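Local coordinates for alpha-L-rhamnosidase (Streptomyces avermitilis, PDB 3W5M), which hydrolyses terminal non-reducing alpha-L-rhamnose residues from rhamnosides, including citrus flavonoids and gum arabic, and carries a calcium-dependent rhamnose-binding module, at residues D757-A760 and T761-A765; A795-T798 and A799-S803; L612-N615 and I616-Q620; G923-Y927 and A928-G932; S33-P36 and G37-Q40. One frame throughout, in Å; residues are numbered along the deposited sequence.

Contact 1. Residues D757-A760 and T761-A765; sequences DVIA and TAYFA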
loop_
_atom_site.group_PDB
_atom_site.type_symbol
_atom_site.label_atom_id
_atom_site.label_comp_id
_atom_site.label_asym_id
_atom_site.label_seq_id
_atom_site.Cartn_x
_atom_site.Cartn_y
_atom_site.Cartn_z
ATOM N N ASP A 757 8.683 -16.822 23.989
ATOM C CA ASP A 757 10.149 -16.901 24.145
ATOM C C ASP A 757 10.797 -17.918 23.187
ATOM O O ASP A 757 11.894 -17.687 22.705
ATOM C CB ASP A 757 10.591 -17.150 25.602
ATOM C CG ASP A 757 9.945 -18.391 26.223
ATOM O OD1 ASP A 757 8.790 -18.728 25.888
ATOM O OD2 ASP A 757 10.599 -19.023 27.084
ATOM N N VAL A 758 10.108 -19.014 22.895
ATOM C CA VAL A 758 10.535 -19.963 21.853
ATOM C C VAL A 758 10.574 -19.233 20.496
ATOM O O VAL A 758 11.557 -19.314 19.753
ATOM C CB VAL A 758 9.583 -21.178 21.771
ATOM C CG1 VAL A 758 9.940 -22.106 20.613
ATOM C CG2 VAL A 758 9.594 -21.956 23.081
ATOM N N ILE A 759 9.506 -18.512 20.202
ATOM C CA ILE A 759 9.422 -17.725 18.963
ATOM C C ILE A 759 10.529 -16.689 18.864
ATOM O O ILE A 759 11.222 -16.602 17.837
ATOM C CB ILE A 759 8.081 -16.978 18.830
ATOM C CG1 ILE A 759 6.875 -17.932 18.727
ATOM C CG2 ILE A 759 8.146 -15.956 17.685
ATOM C CD1 ILE A 759 6.939 -18.991 17.649
ATOM N N ALA A 760 10.685 -15.891 19.911
ATOM C CA ALA A 760 11.634 -14.802 19.900
ATOM C C ALA A 760 13.064 -15.293 19.800
ATOM O O ALA A 760 13.866 -14.722 19.066
ATOM C CB ALA A 760 11.457 -13.918 21.123
ATOM N N THR A 761 13.396 -16.360 20.537
ATOM C CA THR A 761 14.751 -16.870 20.461
ATOM C C THR A 761 14.995 -17.533 19.079
ATOM O O THR A 761 16.074 -17.382 18.535
ATOM C CB THR A 761 15.092 -17.807 21.648
ATOM O OG1 THR A 761 14.803 -17.132 22.883
ATOM C CG2 THR A 761 16.577 -18.104 21.635
ATOM N N ALA A 762 13.989 -18.193 18.496
ATOM C CA ALA A 762 14.118 -18.801 17.167
ATOM C C ALA A 762 14.401 -17.726 16.102
ATOM O O ALA A 762 15.327 -17.849 15.276
ATOM C CB ALA A 762 12.874 -19.597 16.821
ATOM N N TYR A 763 13.655 -16.630 16.173
ATOM C CA TYR A 763 13.872 -15.527 15.221
ATOM C C TYR A 763 15.227 -14.819 15.355
ATOM O O TYR A 763 15.840 -14.433 14.342
ATOM C CB TYR A 763 12.675 -14.554 15.205
ATOM C CG TYR A 763 11.808 -14.784 13.989
ATOM C CD1 TYR A 763 12.209 -14.286 12.745
ATOM C CD2 TYR A 763 10.614 -15.511 14.052
ATOM C CE1 TYR A 763 11.464 -14.507 11.608
ATOM C CE2 TYR A 763 9.849 -15.733 12.906
ATOM C CZ TYR A 763 10.270 -15.199 11.683
ATOM O OH TYR A 763 9.559 -15.391 10.500
ATOM N N PHE A 764 15.722 -14.697 16.590
ATOM C CA PHE A 764 17.038 -14.145 16.870
ATOM C C PHE A 764 18.137 -14.968 16.170
ATOM O O PHE A 764 18.981 -14.421 15.445
ATOM C CB PHE A 764 17.221 -14.066 18.413
ATOM C CG PHE A 764 18.555 -13.521 18.896
ATOM C CD1 PHE A 764 19.351 -12.670 18.124
ATOM C CD2 PHE A 764 18.998 -13.831 20.179
ATOM C CE1 PHE A 764 20.547 -12.172 18.608
ATOM C CE2 PHE A 764 20.198 -13.319 20.669
ATOM C CZ PHE A 764 20.976 -12.488 19.886
ATOM N N ALA A 765 18.119 -16.284 16.392
ATOM C CA ALA A 765 19.031 -17.214 15.725
ATOM C C ALA A 765 18.943 -17.113 14.216
ATOM O O ALA A 765 19.977 -17.053 13.548
ATOM C CB ALA A 765 18.739 -18.651 16.146
#
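T761 bonds twice to the carbonyl of D757, one helical turn back. Its backbone N donates to D757 O over 3.0 Å. Its hydroxyl OG1 donates to D757 O as well, also at 3.0 Å, and the two donors come from opposite faces of the carbonyl plane. The hydroxyl stands beside its own backbone N (chi1 -53°), which points it back down the helix. OG1 also meets R739 N and the hydroxyl of Y800, so this buried oxygen has several partners. Regular backbone bonds continue the tight part as far as F764 N to A760 O, 3.1 Å.

The side chains are looser. I759 CG2 and Y763 CD2 are 4.4 Å apart and barely touch. The Y763 ring instead sets its edge toward I759 O, and its hydroxyl bonds to N645. D757 is partly exposed, and its carboxylate leaves the helix to form a salt bridge with K808.

Helix 756-777 belongs to the (alpha/alpha)6 barrel. The side chain of I759 lies about 7 Å from that of W695, which binds rhamnose. V758 and F764 pack on helix 783-800, and F764 also touches helix 713-732.

Contact 2. Residues A795-T798 and A799-S803; sequences AFQT and AYVAS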
loop_
_atom_site.group_PDB
_atom_site.type_symbol
_atom_site.label_atom_id
_atom_site.label_comp_id
_atom_site.label_asym_id
_atom_site.label_seq_id
_atom_site.Cartn_x
_atom_site.Cartn_y
_atom_site.Cartn_z
ATOM N N ALA A 795 22.057 -22.422 22.901
ATOM C CA ALA A 795 21.207 -21.910 23.964
ATOM C C ALA A 795 19.753 -22.273 23.674
ATOM O O ALA A 795 19.033 -22.733 24.576
ATOM C CB ALA A 795 21.402 -20.407 24.139
ATOM N N PHE A 796 19.327 -22.142 22.414
ATOM C CA PHE A 796 17.974 -22.519 22.049
ATOM C C PHE A 796 17.662 -23.997 22.315
ATOM O O PHE A 796 16.591 -24.323 22.859
ATOM C CB PHE A 796 17.684 -22.201 20.571
ATOM C CG PHE A 796 16.272 -22.464 20.171
ATOM C CD1 PHE A 796 15.854 -23.750 19.854
ATOM C CD2 PHE A 796 15.339 -21.409 20.113
ATOM C CE1 PHE A 796 14.541 -24.002 19.500
ATOM C CE2 PHE A 796 14.031 -21.660 19.757
ATOM C CZ PHE A 796 13.630 -22.947 19.446
ATOM N N GLN A 797 18.567 -24.885 21.906
ATOM C CA GLN A 797 18.289 -26.327 21.983
ATOM C C GLN A 797 18.226 -26.755 23.435
ATOM O O GLN A 797 17.364 -27.538 23.824
ATOM C CB GLN A 797 19.355 -27.141 21.265
ATOM C CG GLN A 797 19.159 -27.190 19.762
ATOM C CD GLN A 797 20.453 -27.478 19.032
ATOM O OE1 GLN A 797 21.525 -27.503 19.639
ATOM N NE2 GLN A 797 20.362 -27.693 17.725
ATOM N N THR A 798 19.125 -26.196 24.227
ATOM C CA THR A 798 19.155 -26.483 25.658
ATOM C C THR A 798 17.868 -26.062 26.372
ATOM O O THR A 798 17.377 -26.783 27.255
ATOM C CB THR A 798 20.389 -25.847 26.316
ATOM O OG1 THR A 798 21.560 -26.419 25.723
ATOM C CG2 THR A 798 20.417 -26.112 27.821
ATOM N N ALA A 799 17.311 -24.921 25.964
ATOM C CA ALA A 799 16.174 -24.333 26.663
ATOM C C ALA A 799 14.855 -24.953 26.261
ATOM O O ALA A 799 13.983 -25.137 27.114
ATOM C CB ALA A 799 16.146 -22.808 26.477
ATOM N N TYR A 800 14.702 -25.304 24.984
ATOM C CA TYR A 800 13.390 -25.639 24.455
ATOM C C TYR A 800 13.222 -26.992 23.776
ATOM O O TYR A 800 12.081 -27.386 23.478
ATOM C CB TYR A 800 12.885 -24.510 23.513
ATOM C CG TYR A 800 13.174 -23.092 23.974
ATOM C CD1 TYR A 800 12.576 -22.557 25.124
ATOM C CD2 TYR A 800 14.037 -22.267 23.237
ATOM C CE1 TYR A 800 12.845 -21.251 25.523
ATOM C CE2 TYR A 800 14.321 -20.971 23.630
ATOM C CZ TYR A 800 13.721 -20.458 24.759
ATOM O OH TYR A 800 14.021 -19.165 25.129
ATOM N N VAL A 801 14.324 -27.717 23.544
ATOM C CA VAL A 801 14.250 -28.983 22.844
ATOM C C VAL A 801 14.607 -30.106 23.810
ATOM O O VAL A 801 15.696 -30.105 24.388
ATOM C CB VAL A 801 15.182 -29.034 21.604
ATOM C CG1 VAL A 801 14.989 -30.333 20.853
ATOM C CG2 VAL A 801 14.909 -27.864 20.659
ATOM N N ALA A 802 13.670 -31.028 23.985
ATOM C CA ALA A 802 13.831 -32.172 24.888
ATOM C C ALA A 802 14.471 -33.404 24.207
ATOM O O ALA A 802 14.519 -33.509 22.968
ATOM C CB ALA A 802 12.480 -32.542 25.483
ATOM N N SER A 803 14.914 -34.360 25.028
ATOM C CA SER A 803 15.656 -35.535 24.553
ATOM C C SER A 803 14.924 -36.363 23.535
ATOM O O SER A 803 15.568 -37.041 22.732
ATOM C CB SER A 803 16.057 -36.420 25.732
ATOM O OG SER A 803 17.047 -35.744 26.477
HETATM O O HOH W 1 15.038 -28.696 26.801
#
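F796 carries its CG anti to the backbone N (chi1 -175°), and Y800 keeps its CG beside the backbone N (chi1 -40°). These torsions bring the two rings together one turn apart. They form a T-shaped pair, with the edge of Y800 toward the face of F796. The centroids of the F796 and Y800 rings are 4.9 Å apart and the planes meet at 67°. Y800 CD2 does the touching. It sits over the F796 ring, displaced toward the rim, and is 3.5 Å from F796 CD2. The Y800 ring has a methyl over one face: A799 CB lies 3.6 Å above its centre. V801 adds a second apolar touch, with CG2 4.0 Å from F796 CE1.

This is the C-terminal end of helix 783-800, one of the helices of the (alpha/alpha)6 barrel. V801 is the first residue to leave helical angles, yet V801 N still donates to Q797 O at 3.1 Å. F796 also packs on T761 and A762 of helix 756-777. Putting an alanine here would remove the ring and is likely to leave the edge of Y800 without its face, with a gap beside V801 CG2 and helix 756-777.

The outer side is polar. Q797 NE2 bonds to L823 O, and T798 OG1 turns back to K794 O. A water donates to T798 O at 3.1 Å. The same water donates weakly to V801 O, 2.9 Å away, and so bridges the last helical turn to the chain that leaves it.

Contact 3. Residues L612-N615 and I616-Q620; sequences LHSN and ITWGQ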
loop_
_atom_site.group_PDB
_atom_site.type_symbol
_atom_site.label_atom_id
_atom_site.label_comp_id
_atom_site.label_asym_id
_atom_site.label_seq_id
_atom_site.Cartn_x
_atom_site.Cartn_y
_atom_site.Cartn_z
ATOM N N LEU A 612 -7.170 -20.429 -5.488
ATOM C CA LEU A 612 -6.250 -20.052 -4.460
ATOM C C LEU A 612 -5.134 -19.103 -4.990
ATOM O O LEU A 612 -4.858 -18.035 -4.386
ATOM C CB LEU A 612 -5.643 -21.308 -3.793
ATOM C CG LEU A 612 -4.676 -21.031 -2.655
ATOM C CD1 LEU A 612 -5.304 -20.178 -1.562
ATOM C CD2 LEU A 612 -4.176 -22.366 -2.085
ATOM N N HIS A 613 -4.531 -19.486 -6.111
ATOM C CA HIS A 613 -3.537 -18.672 -6.802
ATOM C C HIS A 613 -4.107 -17.290 -7.196
ATOM O O HIS A 613 -3.483 -16.268 -6.910
ATOM C CB HIS A 613 -3.030 -19.393 -8.028
ATOM C CG HIS A 613 -2.213 -18.539 -8.932
ATOM N ND1 HIS A 613 -0.955 -18.081 -8.595
ATOM C CD2 HIS A 613 -2.475 -18.060 -10.170
ATOM C CE1 HIS A 613 -0.479 -17.360 -9.592
ATOM N NE2 HIS A 613 -1.380 -17.330 -10.559
ATOM N N SER A 614 -5.289 -17.264 -7.812
ATOM C CA SER A 614 -5.950 -15.985 -8.123
ATOM C C SER A 614 -6.087 -15.113 -6.861
ATOM O O SER A 614 -5.736 -13.921 -6.878
ATOM C CB SER A 614 -7.329 -16.222 -8.738
ATOM O OG SER A 614 -7.884 -14.970 -9.144
ATOM N N ASN A 615 -6.544 -15.708 -5.764
ATOM C CA ASN A 615 -6.751 -14.992 -4.499
ATOM C C ASN A 615 -5.454 -14.421 -3.930
ATOM O O ASN A 615 -5.423 -13.292 -3.422
ATOM C CB ASN A 615 -7.463 -15.872 -3.470
ATOM C CG ASN A 615 -8.905 -16.199 -3.856
ATOM O OD1 ASN A 615 -9.381 -15.853 -4.948
ATOM N ND2 ASN A 615 -9.608 -16.869 -2.959
ATOM N N ILE A 616 -4.393 -15.219 -3.990
ATOM C CA ILE A 616 -3.050 -14.756 -3.627
ATOM C C ILE A 616 -2.637 -13.481 -4.399
ATOM O O ILE A 616 -2.175 -12.529 -3.782
ATOM C CB ILE A 616 -1.995 -15.871 -3.836
ATOM C CG1 ILE A 616 -2.242 -16.991 -2.818
ATOM C CG2 ILE A 616 -0.576 -15.321 -3.654
ATOM C CD1 ILE A 616 -1.553 -18.295 -3.169
ATOM N N THR A 617 -2.778 -13.506 -5.716
ATOM C CA THR A 617 -2.357 -12.383 -6.578
ATOM C C THR A 617 -3.253 -11.188 -6.348
ATOM O O THR A 617 -2.809 -10.045 -6.474
ATOM C CB THR A 617 -2.287 -12.725 -8.080
ATOM O OG1 THR A 617 -3.605 -12.949 -8.619
ATOM C CG2 THR A 617 -1.396 -13.976 -8.327
ATOM N N TRP A 618 -4.516 -11.434 -5.993
ATOM C CA TRP A 618 -5.403 -10.312 -5.659
ATOM C C TRP A 618 -5.105 -9.732 -4.269
ATOM O O TRP A 618 -5.168 -8.527 -4.088
ATOM C CB TRP A 618 -6.894 -10.685 -5.858
ATOM C CG TRP A 618 -7.352 -10.606 -7.284
ATOM C CD1 TRP A 618 -7.394 -11.613 -8.188
ATOM C CD2 TRP A 618 -7.779 -9.419 -7.979
ATOM N NE1 TRP A 618 -7.834 -11.140 -9.405
ATOM C CE2 TRP A 618 -8.088 -9.799 -9.300
ATOM C CE3 TRP A 618 -7.928 -8.070 -7.598
ATOM C CZ2 TRP A 618 -8.562 -8.880 -10.272
ATOM C CZ3 TRP A 618 -8.389 -7.149 -8.558
ATOM C CH2 TRP A 618 -8.702 -7.569 -9.880
ATOM N N GLY A 619 -4.809 -10.578 -3.269
ATOM C CA GLY A 619 -4.413 -10.098 -1.961
ATOM C C GLY A 619 -3.103 -9.326 -2.044
ATOM O O GLY A 619 -2.930 -8.301 -1.372
ATOM N N GLN A 620 -2.184 -9.784 -2.896
ATOM C CA GLN A 620 -0.907 -9.083 -3.015
ATOM C C GLN A 620 -1.140 -7.711 -3.663
ATOM O O GLN A 620 -0.739 -6.673 -3.131
ATOM C CB GLN A 620 0.075 -9.866 -3.868
ATOM C CG GLN A 620 1.392 -9.131 -4.097
ATOM C CD GLN A 620 2.356 -9.920 -4.961
ATOM O OE1 GLN A 620 3.541 -9.563 -5.104
ATOM N NE2 GLN A 620 1.852 -10.962 -5.581
#
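S614 O is gripped by two donors from the next turn. W618 N reaches it at 2.9 Å and lies in the carbonyl plane. T617 OG1 donates to S614 O as well, also at 2.9 Å, but tilted from that plane and more from the side. The hydroxyl can do this because it stands between the backbone N and the carbonyl carbon of T617 (chi1 69°). T617 OG1 has a further partner in R621 NH2.

The same torsion turns the methyl of T617 toward H613. T617 CG2 lies over one face of the imidazole, 4.1 Å from the centroid of the H613 ring and 27° off its normal. This is a CH-pi contact, and the nearest ring atom is H613 CE1. At the ring edge, H613 ND1 bonds to the hydroxyl of Y927, which helps fix the rotation of the imidazole.

W618 presents its edge to the same carbonyl. W618 CD1 is 3.1 Å from S614 O and 3.5 Å from S614 OG. R621 makes a cation-pi contact with the indole. The apolar side is looser. L612 CG and I616 CD1 meet at 4.2 Å, and both side chains continue onto M926 of helix 923-929. Further along, G619 N donates to N615 O at 2.8 Å.

I616 and T617 also touch helix 641-654. Helix 607-622 thus packs against other helices of the (alpha/alpha)6 barrel, the catalytic fold of this family, and G619 comes within about 8 Å of the side chain of H916, a rhamnose-binding residue.

Contact 4. Residues G923-Y927 and A928-G932; sequences GEWMY and ANIAG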
loop_
_atom_site.group_PDB
_atom_site.type_symbol
_atom_site.label_atom_id
_atom_site.label_comp_id
_atom_site.label_asym_id
_atom_site.label_seq_id
_atom_site.Cartn_x
_atom_site.Cartn_y
_atom_site.Cartn_z
ATOM N N GLY A 923 1.447 -19.740 -1.300
ATOM C CA GLY A 923 1.762 -19.594 -2.712
ATOM C C GLY A 923 3.133 -20.139 -3.051
ATOM O O GLY A 923 3.273 -20.863 -4.012
ATOM N N GLU A 924 4.143 -19.775 -2.272
ATOM C CA GLU A 924 5.518 -20.159 -2.613
ATOM C C GLU A 924 5.694 -21.670 -2.616
ATOM O O GLU A 924 6.468 -22.175 -3.399
ATOM C CB GLU A 924 6.546 -19.529 -1.678
ATOM C CG GLU A 924 6.474 -19.983 -0.233
ATOM C CD GLU A 924 7.630 -19.470 0.600
ATOM O OE1 GLU A 924 8.793 -19.803 0.258
ATOM O OE2 GLU A 924 7.384 -18.742 1.596
ATOM N N TRP A 925 4.969 -22.375 -1.745
ATOM C CA TRP A 925 5.010 -23.842 -1.752
ATOM C C TRP A 925 4.426 -24.412 -3.046
ATOM O O TRP A 925 4.986 -25.324 -3.647
ATOM C CB TRP A 925 4.330 -24.435 -0.513
ATOM C CG TRP A 925 4.455 -25.953 -0.477
ATOM C CD1 TRP A 925 5.438 -26.688 0.163
ATOM C CD2 TRP A 925 3.593 -26.909 -1.130
ATOM N NE1 TRP A 925 5.218 -28.047 -0.051
ATOM C CE2 TRP A 925 4.104 -28.204 -0.839
ATOM C CE3 TRP A 925 2.429 -26.800 -1.918
ATOM C CZ2 TRP A 925 3.496 -29.377 -1.315
ATOM C CZ3 TRP A 925 1.824 -27.969 -2.392
ATOM C CH2 TRP A 925 2.360 -29.239 -2.085
ATOM N N MET A 926 3.315 -23.847 -3.513
ATOM C CA MET A 926 2.753 -24.283 -4.754
ATOM C C MET A 926 3.702 -24.038 -5.930
ATOM O O MET A 926 3.808 -24.879 -6.825
ATOM C CB MET A 926 1.412 -23.575 -5.013
ATOM C CG MET A 926 0.327 -23.872 -4.000
ATOM S SD MET A 926 -1.333 -23.696 -4.712
ATOM C CE MET A 926 -1.293 -21.933 -5.056
ATOM N N TYR A 927 4.369 -22.883 -5.950
ATOM C CA TYR A 927 5.140 -22.505 -7.121
ATOM C C TYR A 927 6.393 -23.368 -7.169
ATOM O O TYR A 927 6.765 -23.834 -8.238
ATOM C CB TYR A 927 5.457 -20.984 -7.135
ATOM C CG TYR A 927 4.218 -20.129 -6.946
ATOM C CD1 TYR A 927 2.973 -20.535 -7.457
ATOM C CD2 TYR A 927 4.270 -18.941 -6.230
ATOM C CE1 TYR A 927 1.828 -19.764 -7.267
ATOM C CE2 TYR A 927 3.120 -18.178 -6.020
ATOM C CZ TYR A 927 1.911 -18.586 -6.562
ATOM O OH TYR A 927 0.781 -17.805 -6.353
ATOM N N ALA A 928 6.963 -23.636 -5.992
ATOM C CA ALA A 928 8.188 -24.440 -5.867
ATOM C C ALA A 928 7.949 -25.938 -6.087
ATOM O O ALA A 928 8.799 -26.614 -6.655
ATOM C CB ALA A 928 8.870 -24.186 -4.530
ATOM N N ASN A 929 6.769 -26.430 -5.704
ATOM C CA ASN A 929 6.510 -27.890 -5.649
ATOM C C ASN A 929 5.482 -28.437 -6.621
ATOM O O ASN A 929 5.622 -29.568 -7.109
ATOM C CB ASN A 929 6.144 -28.283 -4.237
ATOM C CG ASN A 929 7.222 -27.929 -3.243
ATOM O OD1 ASN A 929 7.066 -27.011 -2.444
ATOM N ND2 ASN A 929 8.333 -28.646 -3.291
ATOM N N ILE A 930 4.457 -27.652 -6.941
ATOM C CA ILE A 930 3.498 -28.104 -7.928
ATOM C C ILE A 930 3.990 -27.659 -9.287
ATOM O O ILE A 930 4.085 -28.462 -10.217
ATOM C CB ILE A 930 2.044 -27.614 -7.638
ATOM C CG1 ILE A 930 1.616 -28.065 -6.239
ATOM C CG2 ILE A 930 1.097 -28.086 -8.753
ATOM C CD1 ILE A 930 0.300 -27.493 -5.725
ATOM N N ALA A 931 4.324 -26.370 -9.410
ATOM C CA ALA A 931 4.920 -25.880 -10.650
ATOM C C ALA A 931 6.386 -26.366 -10.774
ATOM O O ALA A 931 6.884 -26.570 -11.865
ATOM C CB ALA A 931 4.820 -24.359 -10.720
ATOM N N GLY A 932 7.054 -26.576 -9.648
ATOM C CA GLY A 932 8.423 -27.086 -9.682
ATOM C C GLY A 932 9.429 -26.056 -10.174
ATOM O O GLY A 932 10.293 -26.369 -11.002
#
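The chain leaves helix 923-929 of the (alpha/alpha)6 barrel through a turn built on M926 O, which accepts from both I930 N and A931 N. I930 N is 2.9 Å from M926 O and sits above the carbonyl plane. A931 N is 3.0 Å from M926 O and lies close to the line of the carbonyl bond. The second bond spans five residues and so widens the turn. G932 then leaves helical angles with a positive phi (72°), which favours glycine.

W925 carries the side-chain contact. Its CG is anti to the backbone N (chi1 -176°), and the indole swings forward along the helix beneath N929. N929 CB lies over one face, 4.1 Å from the centroid of the six-membered ring of W925. I930 CD1 touches W925 CZ3 at 3.7 Å. I930 also runs alongside M926, with its CD1 4.0 Å from M926 CG. W925 NE1 bonds to T862 OG1, and Y871 meets the indole edge-to-face. Losing the indole to an alanine here would probably leave T862 OG1 without this donor and open a gap between I930 and helix 867-875.

Y927 packs on the other side, against helices 607-622 and 641-654. The carbonyl of G923 stands over the centre of its ring, with G923 O 3.0 Å above the ring plane of Y927. A931 CB comes to 3.2 Å from Y927 O.

Contact 5. Residues S33-P36 and G37-Q40; sequences SAAP and GRRQ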
loop_
_atom_site.group_PDB
_atom_site.type_symbol
_atom_site.label_atom_id
_atom_site.label_comp_id
_atom_site.label_asym_id
_atom_site.label_seq_id
_atom_site.Cartn_x
_atom_site.Cartn_y
_atom_site.Cartn_z
ATOM N N SER A 33 17.731 -17.942 -27.324
ATOM C CA SER A 33 18.421 -18.779 -28.314
ATOM C C SER A 33 17.586 -20.013 -28.547
ATOM O O SER A 33 17.173 -20.661 -27.580
ATOM C CB SER A 33 19.805 -19.209 -27.803
ATOM O OG SER A 33 20.325 -20.336 -28.518
ATOM N N ALA A 34 17.380 -20.354 -29.816
ATOM C CA ALA A 34 16.717 -21.618 -30.181
ATOM C C ALA A 34 17.592 -22.867 -29.886
ATOM O O ALA A 34 17.060 -23.963 -29.700
ATOM C CB ALA A 34 16.270 -21.592 -31.647
ATOM N N ALA A 35 18.917 -22.698 -29.823
ATOM C CA ALA A 35 19.845 -23.790 -29.483
ATOM C C ALA A 35 20.014 -23.950 -27.970
ATOM O O ALA A 35 20.161 -22.953 -27.265
ATOM C CB ALA A 35 21.206 -23.537 -30.112
ATOM N N PRO A 36 20.035 -25.202 -27.472
ATOM C CA PRO A 36 20.216 -25.453 -26.034
ATOM C C PRO A 36 21.640 -25.205 -25.536
ATOM O O PRO A 36 22.557 -25.098 -26.341
ATOM C CB PRO A 36 19.874 -26.943 -25.885
ATOM C CG PRO A 36 20.143 -27.524 -27.239
ATOM C CD PRO A 36 19.759 -26.447 -28.220
ATOM N N GLY A 37 21.795 -25.091 -24.221
ATOM C CA GLY A 37 23.096 -25.116 -23.533
ATOM C C GLY A 37 23.995 -23.888 -23.640
ATOM O O GLY A 37 25.216 -24.032 -23.627
ATOM N N ARG A 38 23.397 -22.693 -23.722
ATOM C CA ARG A 38 24.122 -21.437 -23.966
ATOM C C ARG A 38 24.525 -20.723 -22.686
ATOM O O ARG A 38 23.728 -20.616 -21.748
ATOM C CB ARG A 38 23.296 -20.469 -24.825
ATOM C CG ARG A 38 22.680 -21.056 -26.084
ATOM C CD ARG A 38 23.680 -21.822 -26.939
ATOM N NE ARG A 38 24.648 -20.975 -27.635
ATOM C CZ ARG A 38 24.404 -20.274 -28.746
ATOM N NH1 ARG A 38 23.193 -20.258 -29.304
ATOM N NH2 ARG A 38 25.377 -19.556 -29.295
ATOM N N ARG A 39 25.768 -20.243 -22.659
ATOM C CA ARG A 39 26.290 -19.465 -21.556
ATOM C C ARG A 39 26.986 -18.245 -22.129
ATOM O O ARG A 39 27.522 -18.290 -23.240
ATOM C CB ARG A 39 27.331 -20.259 -20.757
ATOM C CG ARG A 39 26.831 -21.476 -20.000
ATOM C CD ARG A 39 27.980 -22.171 -19.272
ATOM N NE ARG A 39 29.074 -22.559 -20.170
ATOM C CZ ARG A 39 30.250 -21.929 -20.262
ATOM N NH1 ARG A 39 30.515 -20.865 -19.511
ATOM N NH2 ARG A 39 31.168 -22.360 -21.116
ATOM N N GLN A 40 27.006 -17.168 -21.357
ATOM C CA GLN A 40 27.763 -15.976 -21.724
ATOM C C GLN A 40 29.201 -16.049 -21.185
ATOM O O GLN A 40 29.413 -16.343 -20.016
ATOM C CB GLN A 40 27.061 -14.715 -21.194
ATOM C CG GLN A 40 27.838 -13.419 -21.374
ATOM C CD GLN A 40 27.253 -12.307 -20.538
ATOM O OE1 GLN A 40 26.121 -11.873 -20.777
ATOM N NE2 GLN A 40 28.028 -11.823 -19.573
#
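S33 and R38 meet through the S33 hydroxyl, which joins the two sides of a surface turn. R38 NH1 donates to S33 OG at 3.0 Å. The bond is bent, and the hydroxyl lies near the guanidinium edge but somewhat out of its plane. S33 OG in turn donates to A35 O at 2.9 Å, in the carbonyl plane and on a lone pair. The hydroxyl is therefore both donor and acceptor.

The S33 side chain is extended, with OG anti to the backbone N (chi1 162°), and this aims it across the turn. R38 does the opposite and folds back. Its CG stands beside the backbone N, and the chain bends again at chi2 (-50°) and chi3 (-72°). These bends curl the arginine back toward S33 and A35. Its methylenes then pass along the backbone carbonyls. R38 CG is 3.4 Å from A35 O, and R38 CD is 3.5 Å from P36 O. The methyl of A35 comes to 3.9 Å from R38 NH1.

G37 makes the bend with a positive phi. A side chain there would run into P36 O. The other end of the guanidinium is used too, since R38 NH2 forms a salt bridge with D94.

This loop belongs to the immunoglobulin-like N-terminal domain. It joins strand 26-32 of one sheet to strand 40-48 of the other, while D94 ends strand 85-94. Backbone bonds from G37 to S1023 and from R38 to N987 tie the turn to loops beside strands 1024-1030 and 989-995 in the C-terminal part of the chain.

Contacts 1 to 4 lie on helices of the (alpha/alpha)6 barrel, while contact 5 is a surface turn of the N-terminal domain. Contacts 1, 3 and 4 are buried; contact 2 is partly exposed. Contacts 1 and 2 touch, their helices 756-777 and 783-800 following each other along the chain. Contacts 3 and 4 also touch, where I616 CD1 packs 3.6 Å from G923 CA. Contact 1 lies in the first turns of its helix and contact 3 lies within its own; in each a threonine hydroxyl donates to a backbone carbonyl. Contacts 2 and 4 lie where helices end, and each uses an aromatic face. In contact 5, without a helix, a serine and a folded arginine make the bonds.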